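Local coordinates for protein STING-associated CdnE c-di-GMP synthase (Flavobacteriaceae, PDB 6WT8) that probably synthesises the cyclic dinucleotide c-di-GMP, the signal sensed by an associated STING protein in bacterial CBASS anti-phage defence, at residues 57-63 and 96-101; 66-70 and 102-106; 111-116 and 150-154; 122-126 and 140-144. All coordinates share one frame. Residues are numbered along the deposited sequence.

Contact 1 of 4, residues 57-63 and 96-101; sequences GVAPSYT and NTHILK
Val58 lies at the middle of this contact, in an extended linker (phi/psi -86/142) between two helices. Gly57, just before it, ends helix 46-56 with positive phi, which glycine adopts without strain; the chain then passes into helix 60-81. The loop 96-101 runs alongside, Gly57 CA 5.3 Å from Ile99 CA and Val58 CA 5.8 Å from Lys101 CA. Val58 (chi1 t) puts CG2 3.6 Å from Ile99 C and 3.7 Å from Leu100 C, its compact branched chain filling the curve of that backbone, while CG1 is 3.8 Å from Lys101 CA. In this probable nucleotidyltransferase fold, loop 96-101 belongs to the connection between strands 85-90 and 106-112, laid along the first turns of helix 60-81 and the linker before it. Lys101 (chi1 p) sets CB over one face of Tyr62, a CH-pi contact 3.6 Å from the ring centroid; its NZ bonds Glu14 O. His98 leaves its backbone sideways, and with chi1 p its ring reaches Thr63, NE2 hydrogen-bonded to OG1 at 2.9 Å. Water 1 accepts from Val58 N (2.9 Å) and sits 2.7 Å from His98 O; water 2 joins Val58 O (2.8 Å), Thr63 OG1 (2.7 Å) and Asn96 OD1 (2.7 Å).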
loop_
_atom_site.group_PDB
_atom_site.type_symbol
_atom_site.label_atom_id
_atom_site.label_comp_id
_atom_site.label_asym_id
_atom_site.label_seq_id
_atom_site.Cartn_x
_atom_site.Cartn_y
_atom_site.Cartn_z
ATOM N N GLY A 57 4.010 4.161 13.450
ATOM C CA GLY A 57 2.706 3.685 13.006
ATOM C C GLY A 57 1.809 3.125 14.111
ATOM O O GLY A 57 1.852 3.523 15.290
ATOM N N VAL A 58 0.925 2.215 13.702
ATOM C CA VAL A 58 -0.206 1.759 14.502
ATOM C C VAL A 58 0.214 0.627 15.432
ATOM O O VAL A 58 0.999 -0.266 15.057
ATOM C CB VAL A 58 -1.330 1.323 13.523
ATOM C CG1 VAL A 58 -2.468 0.610 14.207
ATOM C CG2 VAL A 58 -1.867 2.582 12.746
ATOM N N ALA A 59 -0.352 0.644 16.638
ATOM C CA ALA A 59 -0.110 -0.442 17.587
ATOM C C ALA A 59 -0.493 -1.799 16.971
ATOM O O ALA A 59 -1.514 -1.927 16.252
ATOM C CB ALA A 59 -0.882 -0.200 18.893
ATOM N N PRO A 60 0.299 -2.839 17.250
ATOM C CA PRO A 60 0.140 -4.128 16.548
ATOM C C PRO A 60 -1.180 -4.820 16.804
ATOM O O PRO A 60 -1.618 -5.588 15.916
ATOM C CB PRO A 60 1.306 -4.968 17.073
ATOM C CG PRO A 60 1.864 -4.229 18.267
ATOM C CD PRO A 60 1.540 -2.771 18.041
ATOM N N SER A 61 -1.856 -4.582 17.923
ATOM C CA SER A 61 -3.104 -5.306 18.150
ATOM C C SER A 61 -4.145 -4.958 17.099
ATOM O O SER A 61 -4.931 -5.824 16.717
ATOM C CB SER A 61 -3.633 -5.030 19.563
ATOM O OG SER A 61 -4.179 -3.703 19.624
ATOM N N TYR A 62 -4.164 -3.700 16.615
ATOM C CA TYR A 62 -5.187 -3.312 15.648
ATOM C C TYR A 62 -4.977 -4.047 14.341
ATOM O O TYR A 62 -5.919 -4.581 13.725
ATOM C CB TYR A 62 -5.119 -1.793 15.414
ATOM C CG TYR A 62 -5.439 -0.991 16.654
ATOM C CD1 TYR A 62 -6.724 -0.912 17.144
ATOM C CD2 TYR A 62 -4.440 -0.319 17.328
ATOM C CE1 TYR A 62 -7.006 -0.186 18.314
ATOM C CE2 TYR A 62 -4.716 0.434 18.466
ATOM C CZ TYR A 62 -5.981 0.502 18.959
ATOM O OH TYR A 62 -6.173 1.255 20.132
ATOM N N THR A 63 -3.728 -4.094 13.920
ATOM C CA THR A 63 -3.352 -4.765 12.682
ATOM C C THR A 63 -3.632 -6.255 12.767
ATOM O O THR A 63 -4.151 -6.862 11.823
ATOM C CB THR A 63 -1.886 -4.475 12.458
ATOM O OG1 THR A 63 -1.755 -3.039 12.361
ATOM C CG2 THR A 63 -1.346 -5.119 11.190
ATOM N N ASN A 96 1.904 -2.866 6.728
ATOM C CA ASN A 96 1.929 -2.103 7.972
ATOM C C ASN A 96 2.319 -0.659 7.729
ATOM O O ASN A 96 3.003 -0.048 8.588
ATOM C CB ASN A 96 2.886 -2.734 9.009
ATOM C CG ASN A 96 2.690 -2.133 10.391
ATOM O OD1 ASN A 96 1.540 -1.775 10.747
ATOM N ND2 ASN A 96 3.811 -1.962 11.176
ATOM N N THR A 97 1.869 -0.077 6.593
ATOM C CA THR A 97 2.155 1.332 6.350
ATOM C C THR A 97 0.925 2.193 6.546
ATOM O O THR A 97 0.938 3.374 6.197
ATOM C CB THR A 97 2.758 1.548 4.964
ATOM O OG1 THR A 97 1.903 0.937 3.984
ATOM C CG2 THR A 97 4.174 0.925 4.946
ATOM N N HIS A 98 -0.140 1.630 7.112
ATOM C CA HIS A 98 -1.266 2.461 7.491
ATOM C C HIS A 98 -0.912 3.308 8.716
ATOM O O HIS A 98 -0.010 2.996 9.487
ATOM C CB HIS A 98 -2.508 1.598 7.784
ATOM C CG HIS A 98 -2.301 0.570 8.864
ATOM N ND1 HIS A 98 -1.294 -0.353 8.813
ATOM C CD2 HIS A 98 -3.028 0.280 9.977
ATOM C CE1 HIS A 98 -1.361 -1.144 9.872
ATOM N NE2 HIS A 98 -2.429 -0.809 10.568
ATOM N N ILE A 99 -1.663 4.403 8.915
ATOM C CA ILE A 99 -1.439 5.285 10.059
ATOM C C ILE A 99 -2.697 5.498 10.890
ATOM O O ILE A 99 -2.659 6.268 11.877
ATOM C CB ILE A 99 -0.852 6.655 9.643
ATOM C CG1 ILE A 99 -1.780 7.373 8.707
ATOM C CG2 ILE A 99 0.520 6.454 8.978
ATOM C CD1 ILE A 99 -1.588 8.946 8.726
ATOM N N LEU A 100 -3.801 4.829 10.549
ATOM C CA LEU A 100 -5.010 4.904 11.378
ATOM C C LEU A 100 -5.333 3.531 11.946
ATOM O O LEU A 100 -5.390 2.550 11.195
ATOM C CB LEU A 100 -6.228 5.412 10.581
ATOM C CG LEU A 100 -6.053 6.675 9.746
ATOM C CD1 LEU A 100 -7.342 7.046 8.978
ATOM C CD2 LEU A 100 -5.592 7.817 10.601
ATOM N N LYS A 101 -5.621 3.478 13.260
ATOM C CA LYS A 101 -5.953 2.192 13.861
ATOM C C LYS A 101 -7.201 1.571 13.242
ATOM O O LYS A 101 -7.355 0.362 13.366
ATOM C CB LYS A 101 -6.175 2.359 15.382
ATOM C CG LYS A 101 -7.294 3.350 15.764
ATOM C CD LYS A 101 -7.215 3.719 17.277
ATOM C CE LYS A 101 -8.451 4.559 17.653
ATOM N NZ LYS A 101 -8.497 5.896 17.040
HETATM O O HOH W 1 1.311 1.169 11.034
HETATM O O HOH W 2 0.698 -2.345 13.226
HETATM O O HOH W 3 3.354 -0.294 13.722
#

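Contact 2 of 4, residues 66-70 and 102-106; sequences SKVAA and ENDVD
Ser66, inside helix 60-81, is the hydroxyl that ties this helix to the segment 102-106, extended from Asn103 onward, whose last residue opens strand 106-112. Ser66 CA lies 5.4 Å from Asp104 CA, and its CB is directed at the loop. With chi1 t, OG works in both directions: it donates to Asp104 OD1 at 2.7 Å and accepts from Val105 N at 3.0 Å, with an N-H...O angle of 143°. A small hydroxyl suits the spot because it can satisfy a carboxylate and an amide next to each other in sequence. Asp104 (phi/psi -130/151, chi1 m) swings its carboxylate back to the helix; OD1 is shared, since Arg193 NE also forms a salt bridge to it. The helix backbone meets its own needs, Ala70 N donating to Ser66 O at 3.0 Å. Beyond the polar pair the contact turns apolar: Val105 (chi1 m) points at the helix, CG2 being 3.7 Å from Ala70 CB, where a methyl leaves room for it, and CG1 4.0 Å from Lys67 CG. Asp106 faces away, OD2 bonded to Gln90 NE2 on the neighbouring strand and the side chain touching Asp196. Asp-Val-Asp leading into a strand, with a further aspartate on the adjoining strand 192-204, is consistent with the acidic motif of the nucleotidyltransferase active site in CD-NTases, here without a bound metal.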
loop_
_atom_site.group_PDB
_atom_site.type_symbol
_atom_site.label_atom_id
_atom_site.label_comp_id
_atom_site.label_asym_id
_atom_site.label_seq_id
_atom_site.Cartn_x
_atom_site.Cartn_y
_atom_site.Cartn_z
ATOM N N SER A 66 -7.346 -6.923 12.621
ATOM C CA SER A 66 -7.857 -6.806 11.256
ATOM C C SER A 66 -7.632 -8.092 10.484
ATOM O O SER A 66 -8.544 -8.593 9.809
ATOM C CB SER A 66 -7.172 -5.638 10.549
ATOM O OG SER A 66 -7.768 -5.471 9.252
ATOM N N LYS A 67 -6.449 -8.660 10.592
ATOM C CA LYS A 67 -6.134 -9.848 9.815
ATOM C C LYS A 67 -6.891 -11.063 10.332
ATOM O O LYS A 67 -7.327 -11.924 9.539
ATOM C CB LYS A 67 -4.612 -10.108 9.853
ATOM C CG LYS A 67 -3.759 -9.036 9.114
ATOM C CD LYS A 67 -2.264 -9.285 9.339
ATOM C CE LYS A 67 -1.462 -8.153 8.709
ATOM N NZ LYS A 67 0.004 -8.429 9.059
ATOM N N VAL A 68 -7.061 -11.162 11.658
ATOM C CA VAL A 68 -7.852 -12.258 12.231
ATOM C C VAL A 68 -9.298 -12.157 11.788
ATOM O O VAL A 68 -9.912 -13.167 11.380
ATOM C CB VAL A 68 -7.766 -12.238 13.764
ATOM C CG1 VAL A 68 -8.807 -13.243 14.384
ATOM C CG2 VAL A 68 -6.372 -12.595 14.220
ATOM N N ALA A 69 -9.865 -10.939 11.823
ATOM C CA ALA A 69 -11.244 -10.763 11.370
ATOM C C ALA A 69 -11.394 -11.193 9.913
ATOM O O ALA A 69 -12.345 -11.887 9.549
ATOM C CB ALA A 69 -11.713 -9.312 11.543
ATOM N N ALA A 70 -10.463 -10.783 9.060
ATOM C CA ALA A 70 -10.545 -11.181 7.647
ATOM C C ALA A 70 -10.366 -12.693 7.487
ATOM O O ALA A 70 -11.048 -13.314 6.647
ATOM C CB ALA A 70 -9.481 -10.437 6.829
ATOM N N GLU A 102 -8.077 2.372 12.617
ATOM C CA GLU A 102 -9.286 1.829 11.987
ATOM C C GLU A 102 -9.061 1.283 10.585
ATOM O O GLU A 102 -9.991 0.708 10.005
ATOM C CB GLU A 102 -10.390 2.897 11.915
ATOM C CG GLU A 102 -10.787 3.496 13.269
ATOM C CD GLU A 102 -9.906 4.656 13.756
ATOM O OE1 GLU A 102 -8.997 5.143 13.017
ATOM O OE2 GLU A 102 -10.183 5.098 14.918
ATOM N N ASN A 103 -7.897 1.459 9.987
ATOM C CA ASN A 103 -7.671 0.871 8.674
ATOM C C ASN A 103 -7.625 -0.654 8.781
ATOM O O ASN A 103 -7.117 -1.223 9.749
ATOM C CB ASN A 103 -6.354 1.363 8.097
ATOM C CG ASN A 103 -6.307 2.838 7.815
ATOM O OD1 ASN A 103 -5.251 3.439 7.975
ATOM N ND2 ASN A 103 -7.414 3.425 7.342
ATOM N N ASP A 104 -8.147 -1.330 7.752
ATOM C CA ASP A 104 -8.228 -2.767 7.714
ATOM C C ASP A 104 -7.677 -3.324 6.416
ATOM O O ASP A 104 -7.701 -2.653 5.372
ATOM C CB ASP A 104 -9.692 -3.191 7.827
ATOM C CG ASP A 104 -10.198 -3.063 9.211
ATOM O OD1 ASP A 104 -9.865 -3.925 10.050
ATOM O OD2 ASP A 104 -10.939 -2.091 9.472
ATOM N N VAL A 105 -7.163 -4.558 6.506
ATOM C CA VAL A 105 -6.922 -5.344 5.276
ATOM C C VAL A 105 -8.254 -5.527 4.554
ATOM O O VAL A 105 -9.312 -5.681 5.187
ATOM C CB VAL A 105 -6.270 -6.721 5.508
ATOM C CG1 VAL A 105 -4.869 -6.608 6.162
ATOM C CG2 VAL A 105 -7.147 -7.641 6.385
ATOM N N ASP A 106 -8.211 -5.545 3.216
ATOM C CA ASP A 106 -9.371 -6.034 2.459
ATOM C C ASP A 106 -9.168 -7.510 2.141
ATOM O O ASP A 106 -8.040 -7.948 1.824
ATOM C CB ASP A 106 -9.513 -5.362 1.078
ATOM C CG ASP A 106 -9.778 -3.902 1.100
ATOM O OD1 ASP A 106 -10.321 -3.369 2.065
ATOM O OD2 ASP A 106 -9.477 -3.257 0.058
#

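Contact 3 of 4, residues 111-116 and 150-154; sequences TNKSSE and YQGNQ
Tyr150 opens the second segment with chi1 t, which lays its ring against the strand corner: Ser114 CB sits over one face, 3.7 Å from the ring centroid in a CH-pi contact, and Lys113 CB is 3.7 Å from Tyr150 OH. Here the backbones are closest, Ser114 CA 6.2 Å from Tyr150 CA. The corner at Lys113 separates strand 106-112 from strand 114-117. The tyrosine hydroxyl bonds Asp157. Gly152 suits the bend because a CB there would clash with Tyr150 OH. Asn153 N-caps helix 154-172, OD1 accepting from Asp156 N, a role its short amide side chain fits. Gln154, in the first turn, has chi1 t and chi2 p, so its amide spans the corner: NE2 donates to Thr111 OG1 at 3.1 Å, while OE1 takes a weak bond from Ser114 OG at 3.0 Å and has its main partner in Thr201. One carboxamide thus bridges the two strands through neutral bonds, firmly to Thr111 and only weakly to Ser114.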
loop_
_atom_site.group_PDB
_atom_site.type_symbol
_atom_site.label_atom_id
_atom_site.label_comp_id
_atom_site.label_asym_id
_atom_site.label_seq_id
_atom_site.Cartn_x
_atom_site.Cartn_y
_atom_site.Cartn_z
ATOM N N THR A 111 -11.716 -15.413 -8.759
ATOM C CA THR A 111 -12.082 -16.631 -9.461
ATOM C C THR A 111 -10.844 -17.254 -10.106
ATOM O O THR A 111 -9.954 -16.538 -10.584
ATOM C CB THR A 111 -13.139 -16.316 -10.507
ATOM O OG1 THR A 111 -12.689 -15.254 -11.378
ATOM C CG2 THR A 111 -14.433 -15.967 -9.808
ATOM N N ASN A 112 -10.719 -18.590 -10.020
ATOM C CA ASN A 112 -9.426 -19.203 -10.351
ATOM C C ASN A 112 -9.550 -20.284 -11.425
ATOM O O ASN A 112 -8.584 -21.037 -11.614
ATOM C CB ASN A 112 -8.746 -19.775 -9.085
ATOM C CG ASN A 112 -9.568 -20.895 -8.435
ATOM O OD1 ASN A 112 -10.543 -21.394 -9.020
ATOM N ND2 ASN A 112 -9.173 -21.293 -7.228
ATOM N N LYS A 113 -10.687 -20.370 -12.099
ATOM C CA LYS A 113 -10.947 -21.300 -13.207
ATOM C C LYS A 113 -10.530 -20.766 -14.558
ATOM O O LYS A 113 -10.360 -21.551 -15.506
ATOM C CB LYS A 113 -12.432 -21.564 -13.359
ATOM C CG LYS A 113 -13.103 -22.157 -12.192
ATOM C CD LYS A 113 -12.461 -23.448 -11.849
ATOM C CE LYS A 113 -13.499 -24.389 -11.286
ATOM N NZ LYS A 113 -12.810 -25.279 -10.312
ATOM N N SER A 114 -10.562 -19.448 -14.703
ATOM C CA SER A 114 -10.208 -18.773 -15.939
ATOM C C SER A 114 -9.581 -17.459 -15.540
ATOM O O SER A 114 -9.763 -16.985 -14.414
ATOM C CB SER A 114 -11.425 -18.534 -16.836
ATOM O OG SER A 114 -12.375 -17.739 -16.154
ATOM N N SER A 115 -8.755 -16.934 -16.426
ATOM C CA SER A 115 -8.053 -15.704 -16.150
ATOM C C SER A 115 -8.097 -14.830 -17.393
ATOM O O SER A 115 -8.142 -15.320 -18.516
ATOM C CB SER A 115 -6.610 -15.993 -15.758
ATOM O OG SER A 115 -5.911 -14.803 -15.480
ATOM N N GLU A 116 -8.052 -13.537 -17.178
ATOM C CA GLU A 116 -7.754 -12.616 -18.256
ATOM C C GLU A 116 -6.240 -12.611 -18.472
ATOM O O GLU A 116 -5.475 -12.930 -17.558
ATOM C CB GLU A 116 -8.251 -11.225 -17.877
ATOM C CG GLU A 116 -9.789 -11.157 -17.607
ATOM C CD GLU A 116 -10.568 -11.481 -18.837
ATOM O OE1 GLU A 116 -10.272 -10.888 -19.880
ATOM O OE2 GLU A 116 -11.466 -12.339 -18.756
ATOM N N TYR A 150 -12.104 -20.922 -22.088
ATOM C CA TYR A 150 -12.875 -21.260 -20.895
ATOM C C TYR A 150 -14.236 -21.883 -21.227
ATOM O O TYR A 150 -14.980 -21.362 -22.060
ATOM C CB TYR A 150 -13.089 -20.028 -20.017
ATOM C CG TYR A 150 -13.792 -20.351 -18.725
ATOM C CD1 TYR A 150 -13.517 -21.535 -18.043
ATOM C CD2 TYR A 150 -14.716 -19.474 -18.172
ATOM C CE1 TYR A 150 -14.150 -21.849 -16.860
ATOM C CE2 TYR A 150 -15.352 -19.769 -16.984
ATOM C CZ TYR A 150 -15.067 -20.960 -16.327
ATOM O OH TYR A 150 -15.700 -21.258 -15.134
ATOM N N GLN A 151 -14.549 -22.985 -20.530
ATOM C CA GLN A 151 -15.792 -23.725 -20.746
ATOM C C GLN A 151 -17.019 -23.000 -20.190
ATOM O O GLN A 151 -18.129 -23.180 -20.708
ATOM C CB GLN A 151 -15.688 -25.113 -20.103
ATOM C CG GLN A 151 -14.617 -26.017 -20.691
ATOM C CD GLN A 151 -15.077 -26.692 -21.958
ATOM O OE1 GLN A 151 -14.859 -26.188 -23.058
ATOM N NE2 GLN A 151 -15.726 -27.835 -21.814
ATOM N N GLY A 152 -16.854 -22.213 -19.133
ATOM C CA GLY A 152 -17.942 -21.497 -18.483
ATOM C C GLY A 152 -18.050 -20.053 -18.935
ATOM O O GLY A 152 -17.671 -19.692 -20.055
ATOM N N ASN A 153 -18.567 -19.203 -18.049
ATOM C CA ASN A 153 -18.732 -17.785 -18.353
ATOM C C ASN A 153 -18.064 -16.984 -17.235
ATOM O O ASN A 153 -18.551 -16.989 -16.107
ATOM C CB ASN A 153 -20.226 -17.445 -18.493
ATOM C CG ASN A 153 -20.476 -16.038 -19.025
ATOM O OD1 ASN A 153 -20.095 -15.048 -18.399
ATOM N ND2 ASN A 153 -21.161 -15.945 -20.173
ATOM N N GLN A 154 -16.963 -16.294 -17.555
ATOM C CA GLN A 154 -16.182 -15.549 -16.559
ATOM C C GLN A 154 -17.034 -14.522 -15.809
ATOM O O GLN A 154 -16.982 -14.432 -14.572
ATOM C CB GLN A 154 -15.004 -14.857 -17.254
ATOM C CG GLN A 154 -14.252 -13.857 -16.387
ATOM C CD GLN A 154 -13.361 -14.528 -15.366
ATOM O OE1 GLN A 154 -12.164 -14.765 -15.632
ATOM N NE2 GLN A 154 -13.937 -14.854 -14.182
#

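Contact 4 of 4, residues 122-126 and 140-144; sequences LEKAL and LKKHK
Leu140 presents its side chain (chi1 m, chi2 t) to helix 119-126 and is met by three apolar residues: Leu122 CD1 lies 3.7 Å from Leu140 CD2, Ala125 CB 3.8 Å from Leu140 CD1, and Leu126 CD2 3.8 Å from Leu140 CB. Leu126 CA and Leu140 CA are 6.8 Å apart. Alanine's small methyl makes room for the longer leucine branches. Leu126 (chi1 m) then extends along the partner helix, CD1 3.8 Å from Lys144 CB, while Leu122 CD2 is 4.2 Å from that same Lys144 CB. At the rim, Lys144 bends (chi1 t, chi2 p) so its aliphatic part covers the leucines and its amine meets Glu123, whose OE2 forms a salt bridge to Lys144 NZ at 3.2 Å. The axes of the two short segments come within 10.4 Å, with a signed crossing angle of -137°, the oblique, broadly antiparallel course of a helical hairpin joined by the connection 127-133. One flank is covered by helix 206-211, which follows strand 192-204 in the chain, Met209 touching Leu122, Leu140 and His143.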
loop_
_atom_site.group_PDB
_atom_site.type_symbol
_atom_site.label_atom_id
_atom_site.label_comp_id
_atom_site.label_asym_id
_atom_site.label_seq_id
_atom_site.Cartn_x
_atom_site.Cartn_y
_atom_site.Cartn_z
ATOM N N LEU A 122 1.663 -11.735 -25.091
ATOM C CA LEU A 122 2.254 -13.069 -25.026
ATOM C C LEU A 122 2.802 -13.468 -26.387
ATOM O O LEU A 122 3.936 -13.959 -26.494
ATOM C CB LEU A 122 1.202 -14.088 -24.538
ATOM C CG LEU A 122 1.570 -15.573 -24.525
ATOM C CD1 LEU A 122 2.779 -15.926 -23.663
ATOM C CD2 LEU A 122 0.341 -16.385 -24.106
ATOM N N GLU A 123 1.990 -13.282 -27.430
ATOM C CA GLU A 123 2.417 -13.620 -28.791
ATOM C C GLU A 123 3.645 -12.825 -29.182
ATOM O O GLU A 123 4.599 -13.368 -29.742
ATOM C CB GLU A 123 1.274 -13.342 -29.753
ATOM C CG GLU A 123 0.222 -14.398 -29.673
ATOM C CD GLU A 123 0.813 -15.741 -30.005
ATOM O OE1 GLU A 123 1.561 -15.825 -31.011
ATOM O OE2 GLU A 123 0.562 -16.692 -29.235
ATOM N N LYS A 124 3.613 -11.523 -28.944
ATOM C CA LYS A 124 4.758 -10.686 -29.290
ATOM C C LYS A 124 6.019 -11.165 -28.588
ATOM O O LYS A 124 7.089 -11.268 -29.208
ATOM C CB LYS A 124 4.456 -9.238 -28.906
ATOM C CG LYS A 124 5.573 -8.233 -29.144
ATOM C CD LYS A 124 5.099 -6.843 -28.735
ATOM C CE LYS A 124 6.055 -5.755 -29.187
ATOM N NZ LYS A 124 5.729 -4.462 -28.522
ATOM N N ALA A 125 5.908 -11.490 -27.293
ATOM C CA ALA A 125 7.095 -11.886 -26.537
ATOM C C ALA A 125 7.656 -13.206 -27.045
ATOM O O ALA A 125 8.865 -13.334 -27.265
ATOM C CB ALA A 125 6.749 -11.968 -25.043
ATOM N N LEU A 126 6.794 -14.206 -27.257
ATOM C CA LEU A 126 7.260 -15.506 -27.731
ATOM C C LEU A 126 7.849 -15.455 -29.134
ATOM O O LEU A 126 8.633 -16.338 -29.512
ATOM C CB LEU A 126 6.120 -16.516 -27.732
ATOM C CG LEU A 126 5.837 -17.150 -26.390
ATOM C CD1 LEU A 126 4.500 -17.832 -26.509
ATOM C CD2 LEU A 126 6.933 -18.164 -26.137
ATOM N N LEU A 140 6.881 -18.584 -20.620
ATOM C CA LEU A 140 5.902 -18.071 -21.572
ATOM C C LEU A 140 5.296 -19.191 -22.385
ATOM O O LEU A 140 4.082 -19.208 -22.633
ATOM C CB LEU A 140 6.574 -17.063 -22.512
ATOM C CG LEU A 140 6.885 -15.708 -21.887
ATOM C CD1 LEU A 140 7.811 -14.927 -22.829
ATOM C CD2 LEU A 140 5.664 -14.860 -21.610
ATOM N N LYS A 141 6.135 -20.130 -22.813
ATOM C CA LYS A 141 5.668 -21.228 -23.654
ATOM C C LYS A 141 4.629 -22.050 -22.909
ATOM O O LYS A 141 3.604 -22.451 -23.491
ATOM C CB LYS A 141 6.862 -22.089 -24.095
ATOM C CG LYS A 141 6.515 -23.140 -25.129
ATOM C CD LYS A 141 7.766 -23.873 -25.627
ATOM C CE LYS A 141 8.343 -24.794 -24.559
ATOM N NZ LYS A 141 9.593 -25.463 -25.009
ATOM N N LYS A 142 4.843 -22.269 -21.608
ATOM C CA LYS A 142 3.870 -23.065 -20.858
ATOM C C LYS A 142 2.538 -22.341 -20.740
ATOM O O LYS A 142 1.480 -22.975 -20.793
ATOM C CB LYS A 142 4.410 -23.428 -19.478
ATOM C CG LYS A 142 5.524 -24.436 -19.495
ATOM C CD LYS A 142 6.018 -24.740 -18.072
ATOM C CE LYS A 142 7.203 -25.718 -18.082
ATOM N NZ LYS A 142 7.196 -26.677 -16.926
ATOM N N HIS A 143 2.554 -21.010 -20.565
ATOM C CA HIS A 143 1.294 -20.269 -20.541
ATOM C C HIS A 143 0.568 -20.371 -21.864
ATOM O O HIS A 143 -0.658 -20.566 -21.895
ATOM C CB HIS A 143 1.539 -18.799 -20.178
ATOM C CG HIS A 143 1.773 -18.598 -18.724
ATOM N ND1 HIS A 143 0.746 -18.607 -17.796
ATOM C CD2 HIS A 143 2.915 -18.409 -18.025
ATOM C CE1 HIS A 143 1.252 -18.435 -16.590
ATOM N NE2 HIS A 143 2.570 -18.343 -16.701
ATOM N N LYS A 144 1.298 -20.231 -22.968
ATOM C CA LYS A 144 0.702 -20.421 -24.281
ATOM C C LYS A 144 0.164 -21.845 -24.453
ATOM O O LYS A 144 -0.944 -22.038 -24.967
ATOM C CB LYS A 144 1.742 -20.097 -25.348
ATOM C CG LYS A 144 1.309 -20.430 -26.762
ATOM C CD LYS A 144 0.408 -19.355 -27.297
ATOM C CE LYS A 144 0.033 -19.689 -28.733
ATOM N NZ LYS A 144 1.235 -19.788 -29.614
#

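In the fold
Contacts 1 and 2 form one unit: their segments alternate along the chain, both use helix 60-81, their centres lie about 10 Å apart, and they touch where His98 CB meets Asn103 OD1 at 3.3 Å. Together they lay the connection before strand 106-112 along the helix, leading to the probable active-site acids. That strand then carries the chain to contact 3, about 28 Å from contact 2 between centres. Contact 4 is nested within the chain loop that contact 3 closes, about 19 Å away between centres. It lies about 42 Å from contact 1 between centres, so the helix pair 119-126 and 134-146, which follows strand 114-117, lies on the opposite side of the chain's centre from contact 1.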